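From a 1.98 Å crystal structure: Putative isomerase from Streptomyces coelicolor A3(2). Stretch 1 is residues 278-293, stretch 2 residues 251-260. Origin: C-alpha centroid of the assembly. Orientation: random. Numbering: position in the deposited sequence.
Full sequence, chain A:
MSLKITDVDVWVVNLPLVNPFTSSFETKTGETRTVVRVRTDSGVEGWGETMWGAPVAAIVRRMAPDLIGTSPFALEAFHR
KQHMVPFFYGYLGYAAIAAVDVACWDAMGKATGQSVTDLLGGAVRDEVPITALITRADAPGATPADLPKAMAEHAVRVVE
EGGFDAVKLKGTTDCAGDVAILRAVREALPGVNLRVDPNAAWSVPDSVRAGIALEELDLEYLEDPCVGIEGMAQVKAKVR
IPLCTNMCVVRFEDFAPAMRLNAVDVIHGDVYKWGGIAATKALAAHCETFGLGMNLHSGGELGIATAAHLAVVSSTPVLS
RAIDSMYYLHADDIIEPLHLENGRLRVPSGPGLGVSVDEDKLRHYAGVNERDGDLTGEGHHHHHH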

ATOM      1  N   ALA A 278      12.405  -3.628   5.591  1.00 11.83           N
ATOM      2  CA  ALA A 278      12.720  -3.924   6.981  1.00 12.20           C
ATOM      3  C   ALA A 278      11.823  -3.113   7.916  1.00 11.80           C
ATOM      4  O   ALA A 278      11.354  -3.630   8.927  1.00 12.75           O
ATOM      5  CB  ALA A 278      14.190  -3.629   7.269  1.00 11.62           C
ATOM      6  N   ALA A 279      11.581  -1.847   7.577  1.00 11.95           N
ATOM      7  CA  ALA A 279      10.730  -1.001   8.412  1.00 10.67           C
ATOM      8  C   ALA A 279       9.324  -1.579   8.507  1.00 11.95           C
ATOM      9  O   ALA A 279       8.687  -1.506   9.551  1.00 11.60           O
ATOM     10  CB  ALA A 279      10.673   0.407   7.854  1.00 11.38           C
ATOM     11  N   THR A 280       8.845  -2.154   7.407  1.00 10.63           N
ATOM     12  CA  THR A 280       7.513  -2.735   7.367  1.00  9.38           C
ATOM     13  C   THR A 280       7.469  -4.034   8.175  1.00 10.83           C
ATOM     14  O   THR A 280       6.482  -4.304   8.854  1.00 10.99           O
ATOM     15  CB  THR A 280       7.068  -2.975   5.911  1.00  9.85           C
ATOM     16  OG1 THR A 280       7.086  -1.725   5.208  1.00 12.76           O
ATOM     17  CG2 THR A 280       5.664  -3.552   5.861  1.00  9.14           C
ATOM     18  N   LYS A 281       8.533  -4.830   8.108  1.00  9.49           N
ATOM     19  CA  LYS A 281       8.592  -6.063   8.896  1.00  9.57           C
ATOM     20  C   LYS A 281       8.641  -5.645  10.366  1.00 10.39           C
ATOM     21  O   LYS A 281       8.061  -6.297  11.233  1.00 10.61           O
ATOM     22  CB  LYS A 281       9.848  -6.875   8.562  1.00 12.05           C
ATOM     23  CG  LYS A 281       9.893  -7.437   7.147  1.00 13.41           C
ATOM     24  CD  LYS A 281       8.898  -8.566   6.971  1.00 14.81           C
ATOM     25  CE  LYS A 281       9.311  -9.791   7.774  1.00 14.83           C
ATOM     26  NZ  LYS A 281       8.448 -10.956   7.459  1.00 15.50           N
ATOM     27  N   ALA A 282       9.345  -4.551  10.637  1.00  9.26           N
ATOM     28  CA  ALA A 282       9.460  -4.031  11.995  1.00  9.97           C
ATOM     29  C   ALA A 282       8.072  -3.637  12.506  1.00 10.26           C
ATOM     30  O   ALA A 282       7.678  -3.991  13.620  1.00 11.63           O
ATOM     31  CB  ALA A 282      10.386  -2.823  12.013  1.00  9.70           C
ATOM     32  N   LEU A 283       7.335  -2.910  11.674  1.00  9.66           N
ATOM     33  CA  LEU A 283       5.997  -2.469  12.031  1.00 10.65           C
ATOM     34  C   LEU A 283       5.095  -3.658  12.354  1.00 11.09           C
ATOM     35  O   LEU A 283       4.265  -3.591  13.266  1.00  9.99           O
ATOM     36  CB  LEU A 283       5.401  -1.636  10.892  1.00 12.03           C
ATOM     37  CG  LEU A 283       3.999  -1.049  11.087  1.00 12.80           C
ATOM     38  CD1 LEU A 283       3.887  -0.371  12.451  1.00 13.82           C
ATOM     39  CD2 LEU A 283       3.718  -0.057   9.961  1.00 12.50           C
ATOM     40  N   ALA A 284       5.259  -4.748  11.609  1.00 10.08           N
ATOM     41  CA  ALA A 284       4.457  -5.943  11.838  1.00 10.16           C
ATOM     42  C   ALA A 284       4.739  -6.448  13.252  1.00 10.18           C
ATOM     43  O   ALA A 284       3.828  -6.848  13.980  1.00 10.80           O
ATOM     44  CB  ALA A 284       4.803  -7.015  10.811  1.00  8.83           C
ATOM     45  N   ALA A 285       6.011  -6.421  13.635  1.00  8.85           N
ATOM     46  CA  ALA A 285       6.393  -6.859  14.971  1.00  9.58           C
ATOM     47  C   ALA A 285       5.708  -5.959  16.007  1.00  9.02           C
ATOM     48  O   ALA A 285       5.129  -6.445  16.977  1.00  6.56           O
ATOM     49  CB  ALA A 285       7.915  -6.791  15.130  1.00  8.93           C
ATOM     50  N   HIS A 286       5.781  -4.645  15.789  1.00  9.20           N
ATOM     51  CA  HIS A 286       5.159  -3.677  16.692  1.00  8.03           C
ATOM     52  C   HIS A 286       3.665  -3.952  16.862  1.00  9.74           C
ATOM     53  O   HIS A 286       3.134  -3.882  17.971  1.00  9.98           O
ATOM     54  CB  HIS A 286       5.344  -2.245  16.174  1.00  9.82           C
ATOM     55  CG  HIS A 286       6.697  -1.656  16.453  1.00  9.57           C
ATOM     56  ND1 HIS A 286       7.865  -2.201  15.967  1.00  9.70           N
ATOM     57  CD2 HIS A 286       7.057  -0.538  17.129  1.00  8.50           C
ATOM     58  CE1 HIS A 286       8.886  -1.441  16.327  1.00 10.74           C
ATOM     59  NE2 HIS A 286       8.423  -0.425  17.033  1.00 10.66           N
ATOM     60  N   CYS A 287       2.983  -4.251  15.762  1.00  9.38           N
ATOM     61  CA  CYS A 287       1.552  -4.522  15.832  1.00 10.61           C
ATOM     62  C   CYS A 287       1.211  -5.757  16.671  1.00  9.93           C
ATOM     63  O   CYS A 287       0.240  -5.747  17.431  1.00  9.96           O
ATOM     64  CB  CYS A 287       0.970  -4.680  14.430  1.00  9.43           C
ATOM     65  SG  CYS A 287       0.916  -3.149  13.501  1.00 10.05           S
ATOM     66  N   GLU A 288       1.995  -6.817  16.523  1.00  8.45           N
ATOM     67  CA  GLU A 288       1.741  -8.031  17.289  1.00 10.79           C
ATOM     68  C   GLU A 288       1.974  -7.774  18.775  1.00 10.46           C
ATOM     69  O   GLU A 288       1.222  -8.253  19.619  1.00 10.13           O
ATOM     70  CB  GLU A 288       2.648  -9.167  16.814  1.00 13.89           C
ATOM     71  CG  GLU A 288       2.468  -9.525  15.349  1.00 19.17           C
ATOM     72  CD  GLU A 288       3.236 -10.774  14.962  1.00 23.32           C
ATOM     73  OE1 GLU A 288       4.408 -10.904  15.374  1.00 27.11           O
ATOM     74  OE2 GLU A 288       2.672 -11.621  14.238  1.00 25.96           O
ATOM     75  N   THR A 289       3.017  -7.012  19.087  1.00  8.84           N
ATOM     76  CA  THR A 289       3.348  -6.702  20.474  1.00  9.10           C
ATOM     77  C   THR A 289       2.222  -5.925  21.144  1.00  9.81           C
ATOM     78  O   THR A 289       1.910  -6.145  22.312  1.00 10.41           O
ATOM     79  CB  THR A 289       4.646  -5.866  20.564  1.00  9.36           C
ATOM     80  OG1 THR A 289       5.741  -6.634  20.053  1.00  9.46           O
ATOM     81  CG2 THR A 289       4.940  -5.468  22.018  1.00  9.03           C
ATOM     82  N   PHE A 290       1.594  -5.029  20.396  1.00  8.22           N
ATOM     83  CA  PHE A 290       0.528  -4.222  20.962  1.00 11.13           C
ATOM     84  C   PHE A 290      -0.873  -4.684  20.629  1.00 10.29           C
ATOM     85  O   PHE A 290      -1.835  -3.945  20.819  1.00 10.91           O
ATOM     86  CB  PHE A 290       0.720  -2.772  20.541  1.00 11.69           C
ATOM     87  CG  PHE A 290       1.761  -2.057  21.353  1.00 14.05           C
ATOM     88  CD1 PHE A 290       1.409  -1.417  22.544  1.00 15.76           C
ATOM     89  CD2 PHE A 290       3.096  -2.056  20.959  1.00 13.47           C
ATOM     90  CE1 PHE A 290       2.386  -0.798  23.347  1.00 15.42           C
ATOM     91  CE2 PHE A 290       4.080  -1.440  21.754  1.00 14.83           C
ATOM     92  CZ  PHE A 290       3.712  -0.806  22.948  1.00 15.09           C
ATOM     93  N   GLY A 291      -0.984  -5.917  20.150  1.00  9.18           N
ATOM     94  CA  GLY A 291      -2.288  -6.457  19.811  1.00  9.70           C
ATOM     95  C   GLY A 291      -3.061  -5.619  18.809  1.00  9.59           C
ATOM     96  O   GLY A 291      -4.254  -5.379  18.979  1.00 11.63           O
ATOM     97  N   LEU A 292      -2.379  -5.164  17.766  1.00  8.19           N
ATOM     98  CA  LEU A 292      -3.023  -4.370  16.734  1.00  9.87           C
ATOM     99  C   LEU A 292      -3.166  -5.206  15.479  1.00 10.50           C
ATOM    100  O   LEU A 292      -2.337  -6.069  15.208  1.00 12.73           O
ATOM    101  CB  LEU A 292      -2.177  -3.146  16.379  1.00  9.50           C
ATOM    102  CG  LEU A 292      -1.797  -2.141  17.461  1.00  8.68           C
ATOM    103  CD1 LEU A 292      -0.978  -1.035  16.817  1.00  8.69           C
ATOM    104  CD2 LEU A 292      -3.051  -1.581  18.132  1.00  7.98           C
ATOM    105  N   GLY A 293      -4.226  -4.962  14.719  1.00 10.15           N
ATOM    106  CA  GLY A 293      -4.376  -5.666  13.467  1.00 10.13           C
ATOM    107  C   GLY A 293      -3.468  -4.905  12.514  1.00 12.09           C
ATOM    108  O   GLY A 293      -3.001  -3.812  12.848  1.00 12.27           O
TER
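Stretch 2, residues 251-260: RFEDFAPAMR

Residues 251-260 pack on the helix of residues 278-289 and the turn that follows it. Stretch 2 is mostly helical and runs nearly parallel to stretch 1: the N-to-C directions differ by 8° and the axes approach to 12.1 Å, a wide spacing filled by large side chains. The helix of stretch 2 is kinked at Pro-257, whose ring nitrogen has no hydrogen to give to the turn before. The register follows the shared direction, Phe-252 lying nearest Leu-283, Phe-255 nearest His-286 and Met-259 nearest Phe-290 (CA to CA 8.1, 8.7 and 8.0 Å).

The CA-to-CB bond of Phe-252 (chi1 m) points sideways to stretch 1, but the end of the side chain comes nearer and sits, knob into hole, among Ala-279, Ala-282, Leu-283 and His-286. Its CZ lies 3.4 Å from Ala-279 O, 3.8 Å from Ala-282 CB and 4.2 Å from Leu-283 CB.

Aromatic rings make the next group of contacts: the edge of Phe-252 meets the face of His-286 (centroids 4.9 Å apart, planes at 51°), and the edge of His-286 meets the face of Phe-255 (5.0 Å, 86°). A hydrogen bond from His-286 ND1 to Ala-282 O (3.0 Å) within stretch 1 ties the imidazole to its own helix. Phe-255 (chi1 t) in turn directs its edge at the face of Phe-290 in an offset pair, Phe-255 CE2 to Phe-290 CD2 3.5 Å.

Selenomethionine Met-259 places CG over the face of Phe-290, 4.1 Å from the ring centroid, while its SE approaches obliquely, 3.8 Å from Phe-290 CG. Beyond the helix end, the chain turns through Gly-291 and brings Leu-292 back toward stretch 2, its CD1 3.6 Å from Met-259 CE and 4.0 Å from Phe-255 CZ. No hydrogen bond crosses between the stretches; the 450 Å² contact is built from aromatic and apolar packing.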

ATOM      1  N   ARG A 251       4.846   6.782  10.622  1.00 12.49           N
ATOM      2  CA  ARG A 251       6.270   6.703  10.910  1.00 13.31           C
ATOM      3  C   ARG A 251       6.389   6.283  12.365  1.00 11.43           C
ATOM      4  O   ARG A 251       5.503   6.568  13.163  1.00 13.29           O
ATOM      5  CB  ARG A 251       6.936   8.066  10.697  1.00 12.63           C
ATOM      6  CG  ARG A 251       6.375   9.175  11.562  1.00 15.46           C
ATOM      7  CD  ARG A 251       7.048  10.514  11.277  1.00 17.41           C
ATOM      8  NE  ARG A 251       6.680  11.480  12.308  1.00 22.75           N
ATOM      9  CZ  ARG A 251       7.442  12.504  12.698  1.00 24.63           C
ATOM     10  NH1 ARG A 251       8.628  12.715  12.143  1.00 25.13           N
ATOM     11  NH2 ARG A 251       7.017  13.307  13.669  1.00 26.45           N
ATOM     12  N   PHE A 252       7.474   5.603  12.710  1.00  9.97           N
ATOM     13  CA  PHE A 252       7.654   5.145  14.079  1.00 11.26           C
ATOM     14  C   PHE A 252       7.546   6.235  15.142  1.00  8.96           C
ATOM     15  O   PHE A 252       7.094   5.962  16.246  1.00 10.79           O
ATOM     16  CB  PHE A 252       8.974   4.385  14.195  1.00  9.92           C
ATOM     17  CG  PHE A 252       8.932   3.043  13.531  1.00 12.70           C
ATOM     18  CD1 PHE A 252       8.239   1.988  14.119  1.00 12.95           C
ATOM     19  CD2 PHE A 252       9.536   2.840  12.291  1.00 12.82           C
ATOM     20  CE1 PHE A 252       8.136   0.747  13.475  1.00 14.64           C
ATOM     21  CE2 PHE A 252       9.438   1.610  11.639  1.00 13.03           C
ATOM     22  CZ  PHE A 252       8.742   0.560  12.233  1.00 12.75           C
ATOM     23  N   GLU A 253       7.932   7.465  14.811  1.00  9.69           N
ATOM     24  CA  GLU A 253       7.836   8.554  15.780  1.00  9.89           C
ATOM     25  C   GLU A 253       6.390   8.769  16.225  1.00  9.94           C
ATOM     26  O   GLU A 253       6.146   9.365  17.272  1.00  8.32           O
ATOM     27  CB  GLU A 253       8.393   9.860  15.204  1.00 12.95           C
ATOM     28  CG  GLU A 253       9.906   9.875  15.083  1.00 18.32           C
ATOM     29  CD  GLU A 253      10.414   9.423  13.716  1.00 22.65           C
ATOM     30  OE1 GLU A 253       9.789   8.548  13.078  1.00 22.59           O
ATOM     31  OE2 GLU A 253      11.468   9.946  13.288  1.00 25.73           O
ATOM     32  N   ASP A 254       5.442   8.276  15.426  1.00  8.86           N
ATOM     33  CA  ASP A 254       4.013   8.399  15.732  1.00 10.97           C
ATOM     34  C   ASP A 254       3.490   7.226  16.556  1.00 10.31           C
ATOM     35  O   ASP A 254       2.446   7.325  17.190  1.00 11.23           O
ATOM     36  CB  ASP A 254       3.169   8.421  14.457  1.00 12.23           C
ATOM     37  CG  ASP A 254       3.430   9.623  13.587  1.00 17.28           C
ATOM     38  OD1 ASP A 254       3.955  10.643  14.083  1.00 17.14           O
ATOM     39  OD2 ASP A 254       3.081   9.536  12.391  1.00 18.95           O
ATOM     40  N   PHE A 255       4.214   6.113  16.528  1.00  9.88           N
ATOM     41  CA  PHE A 255       3.763   4.914  17.214  1.00 10.81           C
ATOM     42  C   PHE A 255       3.535   5.000  18.723  1.00 10.11           C
ATOM     43  O   PHE A 255       2.431   4.745  19.190  1.00 11.88           O
ATOM     44  CB  PHE A 255       4.708   3.753  16.923  1.00 10.01           C
ATOM     45  CG  PHE A 255       4.078   2.412  17.137  1.00 10.40           C
ATOM     46  CD1 PHE A 255       3.332   1.814  16.126  1.00 11.35           C
ATOM     47  CD2 PHE A 255       4.196   1.760  18.365  1.00 10.63           C
ATOM     48  CE1 PHE A 255       2.705   0.579  16.328  1.00 12.70           C
ATOM     49  CE2 PHE A 255       3.574   0.525  18.585  1.00 12.08           C
ATOM     50  CZ  PHE A 255       2.826  -0.068  17.562  1.00 12.45           C
ATOM     51  N   ALA A 256       4.578   5.328  19.479  1.00  9.12           N
ATOM     52  CA  ALA A 256       4.472   5.424  20.932  1.00  7.80           C
ATOM     53  C   ALA A 256       3.321   6.341  21.349  1.00  8.41           C
ATOM     54  O   ALA A 256       2.477   5.953  22.151  1.00  9.43           O
ATOM     55  CB  ALA A 256       5.786   5.913  21.525  1.00  7.13           C
ATOM     56  N   PRO A 257       3.275   7.573  20.813  1.00  8.95           N
ATOM     57  CA  PRO A 257       2.179   8.470  21.189  1.00 10.17           C
ATOM     58  C   PRO A 257       0.801   7.862  20.877  1.00 10.01           C
ATOM     59  O   PRO A 257      -0.112   7.933  21.695  1.00 10.93           O
ATOM     60  CB  PRO A 257       2.464   9.721  20.364  1.00  9.42           C
ATOM     61  CG  PRO A 257       3.959   9.716  20.265  1.00 10.59           C
ATOM     62  CD  PRO A 257       4.247   8.271  19.953  1.00  7.44           C
ATOM     63  N   ALA A 258       0.657   7.257  19.701  1.00  8.46           N
ATOM     64  CA  ALA A 258      -0.616   6.651  19.316  1.00  9.27           C
ATOM     65  C   ALA A 258      -1.024   5.536  20.282  1.00  9.14           C
ATOM     66  O   ALA A 258      -2.205   5.371  20.588  1.00  9.26           O
ATOM     67  CB  ALA A 258      -0.533   6.097  17.895  1.00  7.58           C
HETATM   68  N   MSE A 259      -0.053   4.766  20.749  1.00  8.27           N
HETATM   69  CA  MSE A 259      -0.356   3.685  21.676  1.00 10.28           C
HETATM   70  C   MSE A 259      -0.745   4.244  23.039  1.00 10.63           C
HETATM   71  O   MSE A 259      -1.725   3.810  23.631  1.00 11.52           O
HETATM   72  CB  MSE A 259       0.845   2.747  21.828  1.00 12.16           C
HETATM   73  CG  MSE A 259       1.237   2.033  20.549  1.00 16.67           C
HETATM   74 SE   MSE A 259      -0.182   0.884  19.919  1.00 26.30          SE
HETATM   75  CE  MSE A 259      -1.056   2.102  18.680  1.00 21.30           C
ATOM     76  N   ARG A 260       0.010   5.215  23.539  1.00 10.29           N
ATOM     77  CA  ARG A 260      -0.310   5.775  24.849  1.00 11.54           C
ATOM     78  C   ARG A 260      -1.665   6.474  24.868  1.00 11.58           C
ATOM     79  O   ARG A 260      -2.323   6.530  25.907  1.00 12.12           O
ATOM     80  CB  ARG A 260       0.772   6.749  25.308  1.00 12.03           C
ATOM     81  CG  ARG A 260       2.047   6.079  25.760  1.00 14.37           C
ATOM     82  CD  ARG A 260       2.933   7.057  26.515  1.00 14.66           C
ATOM     83  NE  ARG A 260       4.249   6.488  26.787  1.00 13.68           N
ATOM     84  CZ  ARG A 260       4.482   5.472  27.614  1.00 12.44           C
ATOM     85  NH1 ARG A 260       3.485   4.897  28.277  1.00 10.12           N
ATOM     86  NH2 ARG A 260       5.717   5.015  27.752  1.00  9.95           N
TER